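Local structure of metallo-carboxypeptidase (Pseudomonas aeruginosa, 4A39) at residues Ala18-Gly23 with Trp51-Val56; Ala121-Tyr126 with Glu183-Trp188; Leu173-Gln178 with Trp188-Leu193; Asp275-His280 with Pro350-Asp355. The protein is a zinc-dependent cytosolic carboxypeptidase of the M14 family that probably trims residues from the C-terminal ends of peptide or protein substrates. One frame throughout, in Å; residues are numbered along the deposited sequence.

Contact 1: Ala18-Gly23 with Trp51-Val56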
# COMPACT_ATOMS: atom_id res chain seq x y z
N ALA A 18 14.69 -11.47 12.46
CA ALA A 18 13.48 -11.03 11.77
C ALA A 18 12.29 -11.89 12.19
O ALA A 18 11.34 -12.06 11.43
CB ALA A 18 13.68 -11.12 10.26
N ASP A 19 12.36 -12.43 13.41
CA ASP A 19 11.32 -13.29 13.94
C ASP A 19 10.17 -12.49 14.55
O ASP A 19 9.92 -12.55 15.76
CB ASP A 19 11.92 -14.25 14.98
CG ASP A 19 12.55 -13.53 16.16
OD1 ASP A 19 13.18 -12.47 15.96
OD2 ASP A 19 12.42 -14.03 17.30
N PHE A 20 9.47 -11.75 13.70
CA PHE A 20 8.34 -10.93 14.12
C PHE A 20 7.47 -10.53 12.93
O PHE A 20 7.82 -10.79 11.78
CB PHE A 20 8.85 -9.68 14.86
CG PHE A 20 9.96 -8.96 14.16
CD1 PHE A 20 9.72 -8.20 13.02
CD2 PHE A 20 11.27 -9.05 14.64
CE1 PHE A 20 10.76 -7.54 12.37
CE2 PHE A 20 12.32 -8.40 13.99
CZ PHE A 20 12.07 -7.64 12.85
N ASP A 21 6.34 -9.90 13.24
CA ASP A 21 5.38 -9.46 12.23
C ASP A 21 6.04 -8.68 11.08
O ASP A 21 6.65 -7.64 11.31
CB ASP A 21 4.32 -8.59 12.90
CG ASP A 21 3.16 -8.24 11.98
OD1 ASP A 21 3.41 -7.95 10.79
OD2 ASP A 21 2.01 -8.24 12.46
N SER A 22 5.90 -9.20 9.86
CA SER A 22 6.45 -8.61 8.63
C SER A 22 7.97 -8.68 8.53
O SER A 22 8.57 -8.05 7.65
CB SER A 22 5.98 -7.16 8.45
OG SER A 22 6.71 -6.25 9.26
N GLY A 23 8.59 -9.44 9.42
CA GLY A 23 10.03 -9.57 9.36
C GLY A 23 10.49 -10.32 8.12
O GLY A 23 9.82 -11.24 7.66
N TRP A 51 10.96 -6.65 -0.35
CA TRP A 51 10.70 -6.16 1.00
C TRP A 51 11.62 -6.84 2.02
O TRP A 51 11.86 -8.04 1.94
CB TRP A 51 9.23 -6.42 1.39
CG TRP A 51 8.95 -6.28 2.86
CD1 TRP A 51 9.03 -7.26 3.82
CD2 TRP A 51 8.61 -5.07 3.56
NE1 TRP A 51 8.76 -6.73 5.06
CE2 TRP A 51 8.50 -5.39 4.93
CE3 TRP A 51 8.38 -3.74 3.15
CZ2 TRP A 51 8.18 -4.43 5.90
CZ3 TRP A 51 8.07 -2.79 4.12
CH2 TRP A 51 7.97 -3.14 5.48
N PHE A 52 12.16 -6.04 2.94
CA PHE A 52 13.02 -6.56 4.00
C PHE A 52 12.66 -5.80 5.27
O PHE A 52 12.14 -4.69 5.21
CB PHE A 52 14.51 -6.36 3.64
CG PHE A 52 14.92 -4.93 3.48
CD1 PHE A 52 15.32 -4.16 4.57
CD2 PHE A 52 14.94 -4.34 2.21
CE1 PHE A 52 15.73 -2.84 4.41
CE2 PHE A 52 15.35 -3.02 2.03
CZ PHE A 52 15.75 -2.27 3.14
N HIS A 53 12.92 -6.42 6.41
CA HIS A 53 12.62 -5.82 7.71
C HIS A 53 13.33 -6.65 8.77
O HIS A 53 13.03 -7.83 8.94
CB HIS A 53 11.10 -5.84 7.94
CG HIS A 53 10.66 -5.19 9.22
ND1 HIS A 53 9.36 -5.25 9.67
CD2 HIS A 53 11.35 -4.47 10.14
CE1 HIS A 53 9.26 -4.60 10.82
NE2 HIS A 53 10.45 -4.12 11.13
N PHE A 54 14.28 -6.04 9.47
CA PHE A 54 15.02 -6.75 10.50
C PHE A 54 15.45 -5.85 11.64
O PHE A 54 15.46 -4.63 11.52
CB PHE A 54 16.25 -7.45 9.91
CG PHE A 54 17.23 -6.52 9.25
CD1 PHE A 54 17.08 -6.18 7.90
CD2 PHE A 54 18.31 -6.00 9.96
CE1 PHE A 54 18.00 -5.33 7.28
CE2 PHE A 54 19.23 -5.14 9.34
CZ PHE A 54 19.07 -4.81 8.00
N LYS A 55 15.81 -6.48 12.76
CA LYS A 55 16.25 -5.75 13.94
C LYS A 55 17.70 -6.11 14.26
O LYS A 55 18.11 -7.26 14.11
CB LYS A 55 15.37 -6.08 15.15
CG LYS A 55 13.93 -5.62 15.03
CD LYS A 55 13.19 -5.84 16.35
CE LYS A 55 11.71 -5.51 16.22
NZ LYS A 55 10.98 -5.73 17.50
N VAL A 56 18.47 -5.11 14.69
CA VAL A 56 19.86 -5.33 15.07
C VAL A 56 19.97 -4.99 16.55
O VAL A 56 19.45 -3.96 17.00
CB VAL A 56 20.82 -4.41 14.28
CG1 VAL A 56 22.27 -4.79 14.57
CG2 VAL A 56 20.55 -4.52 12.79

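Contact 2: Ala121-Tyr126 with Glu183-Trp188. With ZN (zinc ion), chain C; GEM ((2-guanidinoethylmercapto)succinic acid), chain D.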
# COMPACT_ATOMS: atom_id res chain seq x y z
N ALA A 121 13.97 -1.32 7.45
CA ALA A 121 12.88 -1.86 6.65
C ALA A 121 12.84 -1.18 5.29
O ALA A 121 13.43 -0.12 5.10
CB ALA A 121 11.54 -1.68 7.37
N TYR A 122 12.14 -1.80 4.34
CA TYR A 122 12.04 -1.26 2.99
C TYR A 122 11.11 -0.04 2.99
O TYR A 122 11.23 0.85 2.15
CB TYR A 122 11.54 -2.35 2.04
CG TYR A 122 11.59 -2.01 0.57
CD1 TYR A 122 12.63 -1.23 0.04
CD2 TYR A 122 10.63 -2.49 -0.31
CE1 TYR A 122 12.70 -0.94 -1.32
CE2 TYR A 122 10.68 -2.21 -1.67
CZ TYR A 122 11.72 -1.43 -2.17
OH TYR A 122 11.77 -1.15 -3.52
N PHE A 123 10.18 -0.03 3.94
CA PHE A 123 9.25 1.09 4.13
C PHE A 123 8.74 1.00 5.56
O PHE A 123 8.78 -0.07 6.17
CB PHE A 123 8.06 1.02 3.16
CG PHE A 123 7.28 2.31 3.08
CD1 PHE A 123 7.72 3.35 2.26
CD2 PHE A 123 6.14 2.51 3.85
CE1 PHE A 123 7.04 4.56 2.21
CE2 PHE A 123 5.44 3.72 3.81
CZ PHE A 123 5.90 4.75 2.99
N GLU A 124 8.25 2.11 6.11
CA GLU A 124 7.71 2.12 7.47
C GLU A 124 6.63 1.03 7.54
O GLU A 124 5.58 1.16 6.92
CB GLU A 124 7.12 3.50 7.78
CG GLU A 124 6.66 3.68 9.21
CD GLU A 124 6.33 5.13 9.55
OE1 GLU A 124 6.43 6.01 8.66
OE2 GLU A 124 5.97 5.39 10.72
N PRO A 125 6.88 -0.05 8.31
CA PRO A 125 5.94 -1.17 8.44
C PRO A 125 4.59 -0.91 9.11
O PRO A 125 4.48 -0.08 10.01
CB PRO A 125 6.74 -2.22 9.22
CG PRO A 125 8.17 -1.82 9.02
CD PRO A 125 8.10 -0.32 9.08
N TYR A 126 3.58 -1.64 8.65
CA TYR A 126 2.23 -1.56 9.21
C TYR A 126 1.95 -2.97 9.72
O TYR A 126 1.68 -3.88 8.94
CB TYR A 126 1.21 -1.17 8.14
CG TYR A 126 -0.03 -0.55 8.74
CD1 TYR A 126 -0.97 -1.33 9.43
CD2 TYR A 126 -0.22 0.83 8.71
CE1 TYR A 126 -2.05 -0.74 10.08
CE2 TYR A 126 -1.30 1.43 9.36
CZ TYR A 126 -2.21 0.65 10.04
OH TYR A 126 -3.26 1.24 10.70
N GLU A 183 3.75 -3.67 0.14
CA GLU A 183 3.42 -2.27 -0.10
C GLU A 183 2.72 -1.64 1.09
O GLU A 183 1.58 -1.19 1.00
CB GLU A 183 2.59 -2.17 -1.39
CG GLU A 183 3.43 -2.50 -2.63
CD GLU A 183 2.61 -2.89 -3.85
OE1 GLU A 183 1.45 -2.42 -3.97
OE2 GLU A 183 3.13 -3.64 -4.70
N HIS A 184 3.44 -1.59 2.20
CA HIS A 184 2.94 -1.08 3.47
C HIS A 184 2.39 0.34 3.47
O HIS A 184 1.59 0.69 4.35
CB HIS A 184 4.02 -1.25 4.54
CG HIS A 184 4.23 -2.67 4.95
ND1 HIS A 184 3.72 -3.19 6.12
CD2 HIS A 184 4.83 -3.71 4.31
CE1 HIS A 184 3.99 -4.48 6.18
NE2 HIS A 184 4.67 -4.82 5.10
N MET A 185 2.81 1.15 2.51
CA MET A 185 2.29 2.51 2.43
C MET A 185 0.78 2.45 2.21
O MET A 185 0.05 3.38 2.58
CB MET A 185 2.95 3.27 1.26
CG MET A 185 2.88 2.55 -0.09
SD MET A 185 4.17 1.31 -0.33
CE MET A 185 5.58 2.38 -0.72
N ALA A 186 0.31 1.36 1.62
CA ALA A 186 -1.12 1.20 1.33
C ALA A 186 -2.02 1.24 2.57
O ALA A 186 -3.00 1.99 2.59
CB ALA A 186 -1.35 -0.08 0.55
N GLU A 187 -1.73 0.44 3.59
CA GLU A 187 -2.59 0.50 4.76
C GLU A 187 -2.39 1.81 5.53
O GLU A 187 -3.30 2.27 6.22
CB GLU A 187 -2.41 -0.73 5.67
CG GLU A 187 -3.33 -0.68 6.90
CD GLU A 187 -3.77 -2.05 7.41
OE1 GLU A 187 -3.01 -3.03 7.26
OE2 GLU A 187 -4.87 -2.13 7.98
N TRP A 188 -1.21 2.42 5.42
CA TRP A 188 -1.00 3.71 6.09
C TRP A 188 -2.00 4.69 5.48
O TRP A 188 -2.61 5.50 6.19
CB TRP A 188 0.44 4.22 5.88
CG TRP A 188 1.43 3.61 6.83
CD1 TRP A 188 2.39 2.68 6.54
CD2 TRP A 188 1.55 3.88 8.23
NE1 TRP A 188 3.11 2.36 7.67
CE2 TRP A 188 2.61 3.08 8.72
CE3 TRP A 188 0.87 4.72 9.12
CZ2 TRP A 188 3.01 3.10 10.07
CZ3 TRP A 188 1.26 4.74 10.46
CH2 TRP A 188 2.32 3.93 10.92
ZN ZN C . 1.02 -3.51 -5.85
C8 GEM D . 0.37 -2.94 -10.46
S7 GEM D . -1.17 -2.27 -9.73
C6 GEM D . -1.89 -1.43 -11.19
C5 GEM D . -0.87 -0.91 -12.20
N3 GEM D . -0.25 -2.03 -12.92
C1 GEM D . -0.45 -2.17 -14.23
N4 GEM D . -1.23 -1.30 -14.86
N2 GEM D . 0.10 -3.17 -14.90
C9 GEM D . 0.44 -4.46 -10.32
O14 GEM D . -0.56 -5.05 -9.85
O15 GEM D . 1.50 -5.01 -10.69
C10 GEM D . 1.60 -2.28 -9.83
C11 GEM D . 1.70 -2.55 -8.33
O12 GEM D . 1.84 -1.57 -7.57
O13 GEM D . 1.64 -3.75 -7.97

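Contact 3: Leu173-Gln178 with Trp188-Leu193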
# COMPACT_ATOMS: atom_id res chain seq x y z
N LEU A 173 -18.76 3.91 -2.69
CA LEU A 173 -17.37 4.20 -3.02
C LEU A 173 -16.45 3.19 -2.35
O LEU A 173 -16.34 3.15 -1.12
CB LEU A 173 -17.02 5.61 -2.56
CG LEU A 173 -18.05 6.71 -2.87
CD1 LEU A 173 -17.46 8.05 -2.47
CD2 LEU A 173 -18.44 6.70 -4.34
N TRP A 174 -15.78 2.38 -3.17
CA TRP A 174 -14.89 1.34 -2.67
C TRP A 174 -13.40 1.67 -2.70
O TRP A 174 -12.88 2.19 -3.69
CB TRP A 174 -15.09 0.05 -3.47
CG TRP A 174 -16.42 -0.60 -3.28
CD1 TRP A 174 -17.64 -0.13 -3.69
CD2 TRP A 174 -16.66 -1.87 -2.66
NE1 TRP A 174 -18.63 -1.03 -3.36
CE2 TRP A 174 -18.05 -2.11 -2.73
CE3 TRP A 174 -15.84 -2.82 -2.05
CZ2 TRP A 174 -18.64 -3.27 -2.22
CZ3 TRP A 174 -16.42 -3.98 -1.54
CH2 TRP A 174 -17.81 -4.19 -1.63
N VAL A 175 -12.74 1.34 -1.60
CA VAL A 175 -11.30 1.54 -1.47
C VAL A 175 -10.71 0.32 -0.78
O VAL A 175 -11.09 0.01 0.36
CB VAL A 175 -10.97 2.78 -0.62
CG1 VAL A 175 -9.46 3.00 -0.59
CG2 VAL A 175 -11.67 4.00 -1.20
N ILE A 176 -9.81 -0.39 -1.46
CA ILE A 176 -9.16 -1.56 -0.88
C ILE A 176 -7.65 -1.33 -0.91
O ILE A 176 -7.13 -0.61 -1.78
CB ILE A 176 -9.52 -2.87 -1.63
CG1 ILE A 176 -8.90 -2.88 -3.02
CG2 ILE A 176 -11.04 -3.00 -1.72
CD1 ILE A 176 -9.13 -4.19 -3.76
N ALA A 177 -6.94 -1.94 0.03
CA ALA A 177 -5.50 -1.72 0.12
C ALA A 177 -4.62 -2.93 0.37
O ALA A 177 -5.04 -3.94 0.92
CB ALA A 177 -5.23 -0.67 1.20
N GLN A 178 -3.36 -2.77 -0.03
CA GLN A 178 -2.30 -3.75 0.15
C GLN A 178 -2.52 -5.18 -0.32
O GLN A 178 -2.27 -6.13 0.42
CB GLN A 178 -1.86 -3.74 1.63
CG GLN A 178 -0.34 -3.72 1.83
CD GLN A 178 0.08 -3.41 3.26
OE1 GLN A 178 -0.40 -2.45 3.85
NE2 GLN A 178 0.99 -4.21 3.81
N TRP A 188 -1.21 2.42 5.42
CA TRP A 188 -1.00 3.71 6.09
C TRP A 188 -2.00 4.69 5.48
O TRP A 188 -2.61 5.50 6.19
CB TRP A 188 0.44 4.22 5.88
CG TRP A 188 1.43 3.61 6.83
CD1 TRP A 188 2.39 2.68 6.54
CD2 TRP A 188 1.55 3.88 8.23
NE1 TRP A 188 3.11 2.36 7.67
CE2 TRP A 188 2.61 3.08 8.72
CE3 TRP A 188 0.87 4.72 9.12
CZ2 TRP A 188 3.01 3.10 10.07
CZ3 TRP A 188 1.26 4.74 10.46
CH2 TRP A 188 2.32 3.93 10.92
N PHE A 189 -2.16 4.61 4.16
CA PHE A 189 -3.10 5.47 3.43
C PHE A 189 -4.50 5.26 4.03
O PHE A 189 -5.24 6.22 4.26
CB PHE A 189 -3.08 5.08 1.94
CG PHE A 189 -4.13 5.75 1.09
CD1 PHE A 189 -5.45 5.30 1.10
CD2 PHE A 189 -3.79 6.78 0.22
CE1 PHE A 189 -6.42 5.87 0.26
CE2 PHE A 189 -4.74 7.35 -0.63
CZ PHE A 189 -6.06 6.90 -0.61
N MET A 190 -4.86 4.01 4.29
CA MET A 190 -6.17 3.70 4.85
C MET A 190 -6.33 4.26 6.27
O MET A 190 -7.41 4.70 6.64
CB MET A 190 -6.38 2.18 4.87
CG MET A 190 -6.31 1.53 3.49
SD MET A 190 -7.56 2.14 2.32
CE MET A 190 -9.02 1.28 2.91
N GLU A 191 -5.25 4.24 7.05
CA GLU A 191 -5.32 4.78 8.41
C GLU A 191 -5.65 6.28 8.38
O GLU A 191 -6.43 6.77 9.19
CB GLU A 191 -4.00 4.56 9.17
CG GLU A 191 -3.99 5.17 10.57
CD GLU A 191 -2.74 4.85 11.35
OE1 GLU A 191 -2.43 3.65 11.52
OE2 GLU A 191 -2.06 5.80 11.81
N GLY A 192 -5.06 7.00 7.43
CA GLY A 192 -5.32 8.42 7.32
C GLY A 192 -6.76 8.69 6.93
O GLY A 192 -7.41 9.59 7.46
N LEU A 193 -7.25 7.88 5.99
CA LEU A 193 -8.62 8.00 5.51
C LEU A 193 -9.59 7.79 6.67
O LEU A 193 -10.47 8.62 6.92
CB LEU A 193 -8.84 6.96 4.40
CG LEU A 193 -10.12 6.96 3.56
CD1 LEU A 193 -9.89 6.14 2.30
CD2 LEU A 193 -11.28 6.40 4.37

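Contact 4: Asp275-His280 with Pro350-Asp355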
# COMPACT_ATOMS: atom_id res chain seq x y z
N ASP A 275 4.78 1.71 -5.56
CA ASP A 275 5.69 1.39 -6.65
C ASP A 275 7.13 1.59 -6.21
O ASP A 275 7.50 2.65 -5.71
CB ASP A 275 5.42 2.26 -7.88
CG ASP A 275 6.24 1.83 -9.08
OD1 ASP A 275 5.88 0.82 -9.73
OD2 ASP A 275 7.26 2.49 -9.37
N GLU A 276 7.94 0.55 -6.41
CA GLU A 276 9.34 0.55 -6.02
C GLU A 276 10.23 1.50 -6.81
O GLU A 276 11.09 2.18 -6.25
CB GLU A 276 9.91 -0.88 -6.14
CG GLU A 276 9.22 -1.92 -5.24
CD GLU A 276 8.02 -2.60 -5.88
OE1 GLU A 276 7.45 -2.07 -6.86
OE2 GLU A 276 7.63 -3.68 -5.40
N GLU A 277 10.00 1.56 -8.11
CA GLU A 277 10.81 2.35 -9.03
C GLU A 277 10.57 3.85 -9.16
O GLU A 277 11.51 4.65 -9.05
CB GLU A 277 10.69 1.72 -10.43
CG GLU A 277 11.37 2.48 -11.57
CD GLU A 277 12.87 2.33 -11.55
OE1 GLU A 277 13.35 1.18 -11.40
OE2 GLU A 277 13.57 3.35 -11.71
N ILE A 278 9.33 4.24 -9.40
CA ILE A 278 8.99 5.65 -9.62
C ILE A 278 8.89 6.50 -8.36
O ILE A 278 8.07 6.24 -7.49
CB ILE A 278 7.68 5.73 -10.42
CG1 ILE A 278 7.86 5.00 -11.75
CG2 ILE A 278 7.28 7.19 -10.64
CD1 ILE A 278 6.57 4.81 -12.54
N PRO A 279 9.73 7.55 -8.27
CA PRO A 279 9.73 8.45 -7.10
C PRO A 279 8.70 9.57 -7.23
O PRO A 279 9.04 10.75 -7.15
CB PRO A 279 11.16 8.97 -7.09
CG PRO A 279 11.42 9.16 -8.55
CD PRO A 279 10.85 7.88 -9.17
N HIS A 280 7.44 9.19 -7.44
CA HIS A 280 6.33 10.14 -7.58
C HIS A 280 5.02 9.43 -7.27
O HIS A 280 4.86 8.26 -7.58
CB HIS A 280 6.23 10.65 -9.03
CG HIS A 280 7.47 11.35 -9.52
ND1 HIS A 280 7.75 12.66 -9.21
CD2 HIS A 280 8.50 10.90 -10.27
CE1 HIS A 280 8.91 12.99 -9.75
NE2 HIS A 280 9.38 11.94 -10.40
N PRO A 350 5.24 6.04 -3.77
CA PRO A 350 6.63 5.59 -3.88
C PRO A 350 7.31 5.02 -2.64
O PRO A 350 7.03 5.44 -1.52
CB PRO A 350 7.34 6.84 -4.36
CG PRO A 350 6.63 7.92 -3.58
CD PRO A 350 5.16 7.52 -3.72
N PHE A 351 8.21 4.07 -2.86
CA PHE A 351 9.01 3.51 -1.78
C PHE A 351 10.17 4.47 -1.55
O PHE A 351 10.81 4.44 -0.50
CB PHE A 351 9.59 2.13 -2.14
CG PHE A 351 8.65 1.00 -1.90
CD1 PHE A 351 7.72 0.62 -2.87
CD2 PHE A 351 8.67 0.31 -0.69
CE1 PHE A 351 6.83 -0.43 -2.63
CE2 PHE A 351 7.79 -0.74 -0.44
CZ PHE A 351 6.87 -1.11 -1.42
N LYS A 352 10.45 5.30 -2.55
CA LYS A 352 11.53 6.29 -2.49
C LYS A 352 10.93 7.57 -1.89
O LYS A 352 10.43 7.54 -0.76
CB LYS A 352 12.08 6.55 -3.90
CG LYS A 352 12.77 5.33 -4.51
CD LYS A 352 13.15 5.56 -5.97
CE LYS A 352 13.86 4.34 -6.56
NZ LYS A 352 14.21 4.56 -7.99
N ASP A 353 10.97 8.68 -2.62
CA ASP A 353 10.40 9.93 -2.14
C ASP A 353 9.46 10.41 -3.24
O ASP A 353 9.45 9.84 -4.33
CB ASP A 353 11.50 10.98 -1.92
CG ASP A 353 11.08 12.15 -1.02
OD1 ASP A 353 9.89 12.28 -0.68
OD2 ASP A 353 11.96 12.96 -0.66
N HIS A 354 8.64 11.41 -2.93
CA HIS A 354 7.76 12.01 -3.93
C HIS A 354 8.63 13.20 -4.30
O HIS A 354 8.57 14.24 -3.66
CB HIS A 354 6.45 12.47 -3.28
CG HIS A 354 5.50 13.13 -4.24
ND1 HIS A 354 5.07 14.43 -4.08
CD2 HIS A 354 4.89 12.67 -5.35
CE1 HIS A 354 4.22 14.74 -5.05
NE2 HIS A 354 4.10 13.69 -5.84
N ASP A 355 9.46 13.01 -5.32
CA ASP A 355 10.41 14.04 -5.73
C ASP A 355 9.89 15.43 -6.02
O ASP A 355 10.65 16.40 -6.00
CB ASP A 355 11.24 13.53 -6.91
CG ASP A 355 12.31 12.54 -6.48
OD1 ASP A 355 12.39 12.25 -5.26
OD2 ASP A 355 13.06 12.04 -7.34
O HOH W 1 9.76 4.95 -5.49
O HOH W 2 15.64 3.10 -10.07

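Contact 1: Ala18-Gly23 with Trp51-Val56
A phenylalanine ring with a lysine chain over one face and a histidine met by its edge sets the pattern where the loop A18-G23 crosses W51-V56. The F20 side chain takes the crowded position, CG between backbone N and carbonyl carbon (chi1 47°). The extended K55 chain passes obliquely over one face of that ring: CG lies 3.4 Å from F20 CE2, CE makes a CH-pi contact, and NZ a cation-pi contact 4.8 Å from the F20 centroid. The opposite face is covered by the loop itself, through A18 C. With its edge the same ring meets H53 in a T-shaped pair, planes at 65°, F20 CE1 standing 3.6 Å above the centre of the imidazole.

H53, with CG anti to its backbone N, turns its own edge to the loop, where ND1 donates to S22 OG at 2.9 Å, in the ring plane. The hydroxyl in turn donates to D21 O, on an in-plane lone pair, at a very short OG-O distance of 2.5 Å. The ND1 bond, with F20 over one ring face, restrains the imidazole's turn. W51 NE1 also reaches S22 O at 2.9 Å along a nearly straight N-H...O line (172°), in both indole and carbonyl planes. The type II turn F20-G23 presents both S22 oxygens.

The loop joins strand 15-17 to strand 26-29, opposite edges of the N-terminal sheet. Strand 53-57 lies beside 15-17 in that sheet, and W51, just before it, stacks on H184 near the start of the helix that carries on to residue 196.

Contact 2: Ala121-Tyr126 with Glu183-Trp188
Y126 loses more surface to this contact than any other residue, its ring inserted between two side chains of the helix start. E187 covers one face: CG sits over the ring centre, 3.4 Å from its centroid, and the carboxylate lies almost parallel to the ring, planes 9° apart. This stacked carboxylate has its own polar partners in R128, H131 and N219. The edge of Y126 meets W188, with CD2 placed 3.5 Å above the indole plane in a T-shaped pair.

At the rim of W188, NE1 donates to E124 O at 2.8 Å, close to the indole plane but from above the carbonyl plane, and with a bent N-H...O angle of 146°. The aliphatic part of E124 crosses the indole, CG 3.8 Å from W188 CZ2. The segment A121-Y126 leads from strand 118-121 of the N-terminal beta sheet to helix 128-138, and it runs along the start of helix 185-196.

One turn back from W188, M185 bends at chi2 and chi3 to set CE over one face of the F123 ring in a CH-pi contact, with SD 4.7 Å from the ring centroid, a Met-aromatic contact. The H184 side chain accepts from the backbone Y126 N through ND1, at 3.0 Å, consistent with an unprotonated ND1. Next to H184, E183 turns away and grips the zinc with both carboxylate oxygens, OE1 2.2 Å from ZN, alongside O13 of the bound inhibitor.

Contact 3: Leu173-Gln178 with Trp188-Leu193
Apolar van der Waals contacts make up this interface, and no hydrogen bond links strand 173-177 to helix 188-193. M190 carries most of them. Its CG is anti to the carbonyl carbon, and bends at chi2 (-61°) and chi3 (-77°) fold the thioether back across the strand. The tightest approach is A177 CB to M190 CG, 3.4 Å, closer than carbons usually pack. Beyond it SD lies 3.6 Å from V175 CG1, the two side chains sliding past each other in opposite directions, and the methyl M190 CE reaches the strand backbone at 3.5 Å from V175 O.

Looser hydrophobic contacts surround this centre. V175 CG1, anti to the backbone N, also touches F189 CE1 and L193 CD1, each at 4.3 Å, so one methyl is ringed by three side chains of the helix.

The axes of strand 173-177 and helix 188-193 approach to 9.1 Å, their N-to-C directions 140° apart, as the helix turns back over a central strand of the alpha/beta sheet. F189 and L193 also touch helix 366-383. An alanine and a valine methyl against a bent thioether, all buried and without a hydrogen bond across, imply cohesion by close apolar packing and exclusion of water.

Contact 4: Asp275-His280 with Pro350-Asp355
K352 NZ is gripped by several acceptors at once. Extended beyond CG, the K352 chain runs beside E277 and delivers NZ to E277 O at 2.9 Å, in the carbonyl plane on a lone pair. The same ammonium donates to water 2, which donates to E277 OE2, while the direct salt bridge from OE2 to NZ is long; S82 O also binds NZ, and E277 OE1 is hydrogen-bonded to H79. Water 1 joins the backbones, donating to E276 O and accepting from K352 N. Farther along, D355 N donates to P279 O at 2.9 Å with an angle of 163°.

Nearer the sheet, D275 and P350 form a parallel bridge at the ends of their strands, where F351 N donates to D275 O at 3.3 Å, from above the carbonyl plane. The F351 ring turns its edge to D275 O and lies alongside E276, CG 3.8 Å from F351 CD1.

In the second shell, D275 OD2 accepts from I278 N at 2.7 Å and an almost linear 174°, an Asx motif, while its OD1 is held by Y319 of the ligand pocket. D353 OD1 accepts from H354 N, from above the carboxylate plane, and also pairs with R368. Loops at the C-terminal ends of adjacent parallel strands, here 268-275 and 343-350, border the active site, as is characteristic of the alpha/beta carboxypeptidase fold.

In the fold
Contacts 1 and 4 each touch contact 2, near the start of helix 185-196, and contact 3 carries that helix onto the sheet. Contact 1 meets contact 2 through F52 O and Y122 N, 3.0 Å apart in a probable hydrogen bond, and through W51 CH2, 3.2 Å from F123 O. Contacts 2 and 3 share W188 and are joined by Y126 OH to E191 OE1 at 2.7 Å. M185 CE bridges contacts 2 and 4, lying 3.5 Å from P350 O. Only contact 2 supplies a zinc ligand, E183; H180 and H273 complete the protein's share. The D275 side chain of contact 4 lies about 5 Å from the inhibitor and about 4 Å from that of E348, the predicted proton donor/acceptor.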